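Local coordinates for peptidase S9 prolyl oligopeptidase catalytic domain-containing protein (Pyrococcus horikoshii, PDB 4HXF) that probably cleaves peptides as a serine protease of the acylaminoacyl peptidase type, and assembles into a self-compartmentalizing hexamer that selects its substrates, at residues D364-K369 with I410-P415. Numbering follows the deposited sequence.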
loop_
_atom_site.group_PDB
_atom_site.type_symbol
_atom_site.label_atom_id
_atom_site.label_comp_id
_atom_site.label_asym_id
_atom_site.label_seq_id
_atom_site.Cartn_x
_atom_site.Cartn_y
_atom_site.Cartn_z
ATOM N N ASP A 364 17.442 41.589 40.852
ATOM C CA ASP A 364 16.196 40.896 41.046
ATOM C C ASP A 364 16.383 39.380 41.147
ATOM O O ASP A 364 17.075 38.776 40.321
ATOM C CB ASP A 364 15.285 41.163 39.858
ATOM C CG ASP A 364 14.717 42.606 39.857
ATOM O OD1 ASP A 364 14.380 43.174 40.891
ATOM O OD2 ASP A 364 14.572 43.092 38.720
ATOM N N GLY A 365 15.740 38.808 42.178
ATOM C CA GLY A 365 15.591 37.344 42.278
ATOM C C GLY A 365 14.125 37.062 42.551
ATOM O O GLY A 365 13.288 37.927 42.887
ATOM N N TRP A 366 13.781 35.820 42.289
ATOM C CA TRP A 366 12.496 35.233 42.678
ATOM C C TRP A 366 12.620 33.837 43.285
ATOM O O TRP A 366 13.570 33.117 42.972
ATOM C CB TRP A 366 11.507 35.112 41.496
ATOM C CG TRP A 366 11.154 36.419 40.806
ATOM C CD1 TRP A 366 10.034 37.171 40.992
ATOM C CD2 TRP A 366 11.942 37.152 39.817
ATOM N NE1 TRP A 366 10.071 38.353 40.260
ATOM C CE2 TRP A 366 11.191 38.365 39.503
ATOM C CE3 TRP A 366 13.178 36.954 39.206
ATOM C CZ2 TRP A 366 11.652 39.272 38.629
ATOM C CZ3 TRP A 366 13.639 37.918 38.292
ATOM C CH2 TRP A 366 12.895 39.003 38.006
ATOM N N TYR A 367 11.638 33.481 44.121
ATOM C CA TYR A 367 11.562 32.091 44.522
ATOM C C TYR A 367 10.180 31.625 44.733
ATOM O O TYR A 367 9.267 32.427 44.890
ATOM C CB TYR A 367 12.375 31.906 45.806
ATOM C CG TYR A 367 11.802 32.480 47.052
ATOM C CD1 TYR A 367 12.199 33.770 47.488
ATOM C CD2 TYR A 367 10.988 31.750 47.897
ATOM C CE1 TYR A 367 11.733 34.298 48.638
ATOM C CE2 TYR A 367 10.560 32.321 49.079
ATOM C CZ TYR A 367 10.959 33.577 49.438
ATOM O OH TYR A 367 10.547 34.084 50.673
ATOM N N ILE A 368 10.015 30.307 44.616
ATOM C CA ILE A 368 8.747 29.655 44.898
ATOM C C ILE A 368 8.948 28.714 46.049
ATOM O O ILE A 368 9.879 27.925 46.086
ATOM C CB ILE A 368 8.218 28.842 43.699
ATOM C CG1 ILE A 368 7.889 29.737 42.494
ATOM C CG2 ILE A 368 7.030 27.985 44.109
ATOM C CD1 ILE A 368 7.797 29.031 41.150
ATOM N N LYS A 369 8.045 28.820 47.011
ATOM C CA LYS A 369 8.055 27.978 48.239
ATOM C C LYS A 369 6.981 26.865 48.098
ATOM O O LYS A 369 5.815 27.132 47.713
ATOM C CB LYS A 369 7.795 28.810 49.490
ATOM C CG LYS A 369 7.838 27.946 50.732
ATOM C CD LYS A 369 7.450 28.812 51.924
ATOM C CE LYS A 369 7.694 28.126 53.261
ATOM N NZ LYS A 369 7.382 28.933 54.535
ATOM N N ILE A 410 12.113 26.644 44.419
ATOM C CA ILE A 410 12.634 27.049 43.113
ATOM C C ILE A 410 13.202 28.469 43.323
ATOM O O ILE A 410 12.539 29.345 43.939
ATOM C CB ILE A 410 11.480 27.163 42.094
ATOM C CG1 ILE A 410 10.576 25.904 42.116
ATOM C CG2 ILE A 410 11.977 27.492 40.702
ATOM C CD1 ILE A 410 11.309 24.576 41.794
ATOM N N VAL A 411 14.439 28.647 42.867
ATOM C CA VAL A 411 15.077 29.966 43.006
ATOM C C VAL A 411 15.727 30.341 41.698
ATOM O O VAL A 411 16.347 29.547 41.031
ATOM C CB VAL A 411 16.052 30.049 44.192
ATOM C CG1 VAL A 411 17.191 29.149 44.127
ATOM C CG2 VAL A 411 16.570 31.533 44.375
ATOM N N TYR A 412 15.617 31.598 41.334
ATOM C CA TYR A 412 16.156 32.058 40.047
ATOM C C TYR A 412 16.337 33.617 40.039
ATOM O O TYR A 412 15.575 34.343 40.710
ATOM C CB TYR A 412 15.244 31.627 38.912
ATOM C CG TYR A 412 13.773 32.061 38.911
ATOM C CD1 TYR A 412 12.779 31.305 39.507
ATOM C CD2 TYR A 412 13.399 33.236 38.334
ATOM C CE1 TYR A 412 11.492 31.757 39.488
ATOM C CE2 TYR A 412 12.038 33.641 38.273
ATOM C CZ TYR A 412 11.117 32.831 38.853
ATOM O OH TYR A 412 9.809 33.304 38.770
ATOM N N VAL A 413 17.408 34.073 39.373
ATOM C CA VAL A 413 17.692 35.516 39.376
ATOM C C VAL A 413 17.980 35.980 37.970
ATOM O O VAL A 413 18.207 35.189 37.053
ATOM C CB VAL A 413 18.909 35.871 40.321
ATOM C CG1 VAL A 413 18.669 35.163 41.722
ATOM C CG2 VAL A 413 20.326 35.457 39.679
ATOM N N ASN A 414 18.073 37.328 37.834
ATOM C CA ASN A 414 18.582 37.913 36.577
ATOM C C ASN A 414 19.989 38.487 36.839
ATOM O O ASN A 414 20.140 39.634 37.323
ATOM C CB ASN A 414 17.628 38.992 36.079
ATOM C CG ASN A 414 16.432 38.433 35.330
ATOM O OD1 ASN A 414 16.562 37.396 34.657
ATOM N ND2 ASN A 414 15.251 39.138 35.370
ATOM N N PRO A 415 21.031 37.704 36.560
ATOM C CA PRO A 415 22.389 38.235 36.855
ATOM C C PRO A 415 22.732 39.292 35.826
ATOM O O PRO A 415 22.043 39.419 34.765
ATOM C CB PRO A 415 23.291 37.019 36.645
ATOM C CG PRO A 415 22.507 36.128 35.792
ATOM C CD PRO A 415 21.021 36.315 36.036
HETATM O O HOH W 1 18.546 41.737 38.237
#
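W366 CB lies over one face of the Y412 ring, 3.8 Å from its centroid and displaced toward the CZ side. This is a CH-pi contact. The five-membered ring of W366 and the Y412 ring are 21° from parallel, but they are slid apart and barely overlap. Y412 CG sits between the backbone N and the carbonyl carbon (chi1 58°), on the face of the sheet that also carries W366. At the edge of the indole, near its plane, N414 ND2 comes 3.5 Å from W366 CH2. The amide plane stands 78° from the ring. ND2 itself is hydrogen-bonded to Y392 O and Y421 OH, and W366 NE1 to Y394 OH.

The strands that carry these side chains run antiparallel. W366 and Y412 form a hydrogen-bonded pair: W366 N to Y412 O is 2.8 Å and nearly straight, and Y412 N to W366 O is 3.0 Å. I368 and I410 pair likewise, their CB atoms 4.0 Å apart. N414 N donates to D364 O, and a water links D364 N to N414 O.

The contact belongs to the mixed sheet of the alpha/beta hydrolase domain, where strand 361-368 lies between strands 352-358 and 409-413. Helix 398-405 packs on the face with I368, I410 and Y412. Helix 436-451 covers V411 and V413 on the opposite face.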